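Local structure of AT-less polyketide synthase (Streptomyces platensis subsp. rosaceus, 4QYR) at residues Y120-S124 / V169-S175. The protein probably catalyses polyketide chain elongation by decarboxylative condensation, this chain being a ketosynthase domain of an AT-less type I synthase involved in antibiotic biosynthesis. Residues are numbered along the deposited sequence.
Sequences YFGVS and VDTACSS
Residues 120-122 are extended and run parallel to Val169, the last residue of strand 166-169, the outermost strand of the sheet within this chain. Gly122 pairs with Val169, CA to CA 4.3 Å. Val169 N donates to Phe121 O (2.7 Å), and Val123 N donates to Val169 O (2.9 Å). Beyond Val169 the chain leaves the sheet. Ala172 has positive phi (65/-119), and helix 175-189 starts at Ser175. This sharp turn between strand and helix, in the sequence DTACSS, matches the nucleophile elbow of thiolase-fold ketosynthases. By family, Cys173 is probably the acyl-accepting nucleophile; its CB points away from 120-124.

Gly122 CA lies 3.8 Å from Ser175 CB, and a CB on Gly122 would clash with Ser175 C. The CB of Phe121 points away from 169-175, and its ring packs on helices 90-106 and 149-160. Ser124 (chi1 m) brings OG to 3.1 Å from Asp170 OD1; its OG also bonds Ser356. Asp170 (t) forms an Asx turn, OD1 accepting from Ala172 N at 3.3 Å. Ser175 OG accepts from Thr171 N (2.7 Å) and donates to Ala172 O (2.9 Å). Ser150 of the second subunit bonds Asp170 weakly. Backbone pairing thus anchors the elbow's strand, while side-chain hydrogen bonds brace its turn beside the dimer interface.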
ATOM      1  N   TYR A 120      -2.334   2.339  -8.711  1.00 31.01           N
ATOM      2  CA  TYR A 120      -2.665   2.231  -7.286  1.00 27.01           C
ATOM      3  C   TYR A 120      -4.076   1.714  -7.155  1.00 24.37           C
ATOM      4  O   TYR A 120      -5.023   2.418  -7.475  1.00 27.23           O
ATOM      5  CB  TYR A 120      -2.532   3.577  -6.593  1.00 21.73           C
ATOM      6  CG  TYR A 120      -1.266   4.305  -6.946  1.00 27.89           C
ATOM      7  CD1 TYR A 120      -0.176   4.308  -6.091  1.00 34.74           C
ATOM      8  CD2 TYR A 120      -1.161   5.001  -8.142  1.00 28.63           C
ATOM      9  CE1 TYR A 120       0.984   4.997  -6.415  1.00 42.91           C
ATOM     10  CE2 TYR A 120      -0.019   5.687  -8.478  1.00 34.50           C
ATOM     11  CZ  TYR A 120       1.054   5.688  -7.621  1.00 44.43           C
ATOM     12  OH  TYR A 120       2.192   6.376  -7.999  1.00 49.53           O
ATOM     13  N   PHE A 121      -4.230   0.484  -6.707  1.00 21.21           N
ATOM     14  CA  PHE A 121      -5.538  -0.142  -6.784  1.00 29.19           C
ATOM     15  C   PHE A 121      -5.939  -0.706  -5.417  1.00 34.97           C
ATOM     16  O   PHE A 121      -5.181  -1.446  -4.788  1.00 36.71           O
ATOM     17  CB  PHE A 121      -5.512  -1.233  -7.839  1.00 21.36           C
ATOM     18  CG  PHE A 121      -6.804  -1.422  -8.538  1.00 27.92           C
ATOM     19  CD1 PHE A 121      -6.988  -0.914  -9.819  1.00 27.70           C
ATOM     20  CD2 PHE A 121      -7.843  -2.114  -7.938  1.00 27.62           C
ATOM     21  CE1 PHE A 121      -8.203  -1.083 -10.485  1.00 27.33           C
ATOM     22  CE2 PHE A 121      -9.060  -2.289  -8.602  1.00 30.04           C
ATOM     23  CZ  PHE A 121      -9.239  -1.776  -9.873  1.00 28.23           C
ATOM     24  N   GLY A 122      -7.125  -0.343  -4.941  1.00 35.70           N
ATOM     25  CA  GLY A 122      -7.530  -0.743  -3.606  1.00 32.04           C
ATOM     26  C   GLY A 122      -8.229  -2.075  -3.658  1.00 32.55           C
ATOM     27  O   GLY A 122      -9.006  -2.328  -4.581  1.00 36.54           O
ATOM     28  N   VAL A 123      -7.956  -2.921  -2.668  1.00 29.24           N
ATOM     29  CA  VAL A 123      -8.492  -4.279  -2.614  1.00 29.79           C
ATOM     30  C   VAL A 123      -8.283  -4.810  -1.205  1.00 36.70           C
ATOM     31  O   VAL A 123      -7.248  -4.537  -0.602  1.00 43.38           O
ATOM     32  CB  VAL A 123      -7.794  -5.182  -3.650  1.00 31.33           C
ATOM     33  CG1 VAL A 123      -6.292  -5.085  -3.487  1.00 30.73           C
ATOM     34  CG2 VAL A 123      -8.235  -6.616  -3.504  1.00 38.06           C
ATOM     35  N   SER A 124      -9.245  -5.551  -0.661  1.00 38.78           N
ATOM     36  CA  SER A 124      -9.121  -6.012   0.728  1.00 40.58           C
ATOM     37  C   SER A 124      -9.218  -7.518   0.946  1.00 44.87           C
ATOM     38  O   SER A 124      -8.451  -8.078   1.717  1.00 52.42           O
ATOM     39  CB  SER A 124     -10.169  -5.330   1.602  1.00 45.38           C
ATOM     40  OG  SER A 124      -9.905  -3.939   1.683  1.00 51.98           O
ATOM     41  N   VAL A 169      -3.631  -1.263  -2.565  1.00 23.28           N
ATOM     42  CA  VAL A 169      -3.859  -0.508  -1.349  1.00 26.66           C
ATOM     43  C   VAL A 169      -4.891  -1.228  -0.477  1.00 32.38           C
ATOM     44  O   VAL A 169      -5.987  -1.572  -0.954  1.00 31.37           O
ATOM     45  CB  VAL A 169      -4.343   0.898  -1.649  1.00 23.21           C
ATOM     46  CG1 VAL A 169      -4.764   1.572  -0.360  1.00 24.75           C
ATOM     47  CG2 VAL A 169      -3.252   1.690  -2.351  1.00 20.21           C
ATOM     48  N   ASP A 170      -4.532  -1.481   0.783  1.00 36.94           N
ATOM     49  CA  ASP A 170      -5.450  -2.141   1.717  1.00 41.15           C
ATOM     50  C   ASP A 170      -5.564  -1.316   2.983  1.00 34.76           C
ATOM     51  O   ASP A 170      -4.796  -1.512   3.916  1.00 32.32           O
ATOM     52  CB  ASP A 170      -4.993  -3.570   2.063  1.00 51.12           C
ATOM     53  CG  ASP A 170      -6.060  -4.372   2.835  1.00 60.61           C
ATOM     54  OD1 ASP A 170      -7.138  -3.813   3.138  1.00 63.76           O
ATOM     55  OD2 ASP A 170      -5.808  -5.558   3.163  1.00 63.55           O
ATOM     56  N   THR A 171      -6.513  -0.388   3.004  1.00 34.56           N
ATOM     57  CA  THR A 171      -6.802   0.359   4.218  1.00 40.34           C
ATOM     58  C   THR A 171      -8.236   0.051   4.647  1.00 40.68           C
ATOM     59  O   THR A 171      -8.907   0.886   5.282  1.00 39.42           O
ATOM     60  CB  THR A 171      -6.605   1.868   4.020  1.00 41.15           C
ATOM     61  OG1 THR A 171      -7.556   2.340   3.060  1.00 47.14           O
ATOM     62  CG2 THR A 171      -5.198   2.165   3.534  1.00 36.11           C
ATOM     63  N   ALA A 172      -8.670  -1.157   4.273  1.00 36.10           N
ATOM     64  CA  ALA A 172     -10.022  -1.655   4.498  1.00 34.56           C
ATOM     65  C   ALA A 172     -11.043  -0.831   3.719  1.00 38.29           C
ATOM     66  O   ALA A 172     -11.001  -0.766   2.502  1.00 44.02           O
ATOM     67  CB  ALA A 172     -10.355  -1.672   5.982  1.00 24.87           C
ATOM     68  N   CYS A 173     -11.963  -0.192   4.419  1.00 40.44           N
ATOM     69  CA  CYS A 173     -13.147   0.375   3.780  1.00 37.55           C
ATOM     70  C   CYS A 173     -12.839   1.652   2.998  1.00 37.92           C
ATOM     71  O   CYS A 173     -13.687   2.170   2.277  1.00 39.88           O
ATOM     72  CB  CYS A 173     -14.219   0.632   4.848  1.00 35.30           C
ATOM     73  SG  CYS A 173     -14.423  -0.789   5.976  1.00 64.84           S
ATOM     74  N   SER A 174     -11.621   2.158   3.138  1.00 34.77           N
ATOM     75  CA  SER A 174     -11.253   3.407   2.489  1.00 29.75           C
ATOM     76  C   SER A 174     -10.204   3.215   1.395  1.00 29.83           C
ATOM     77  O   SER A 174      -9.668   4.190   0.863  1.00 31.32           O
ATOM     78  CB  SER A 174     -10.730   4.392   3.515  1.00 25.16           C
ATOM     79  OG  SER A 174      -9.562   3.870   4.104  1.00 29.60           O
ATOM     80  N   SER A 175      -9.928   1.962   1.052  1.00 27.56           N
ATOM     81  CA  SER A 175      -8.799   1.650   0.203  1.00 23.79           C
ATOM     82  C   SER A 175      -8.777   2.471  -1.081  1.00 31.05           C
ATOM     83  O   SER A 175      -7.787   3.174  -1.357  1.00 34.52           O
ATOM     84  CB  SER A 175      -8.781   0.167  -0.104  1.00 22.12           C
ATOM     85  OG  SER A 175      -8.462  -0.552   1.084  1.00 29.52           O
TER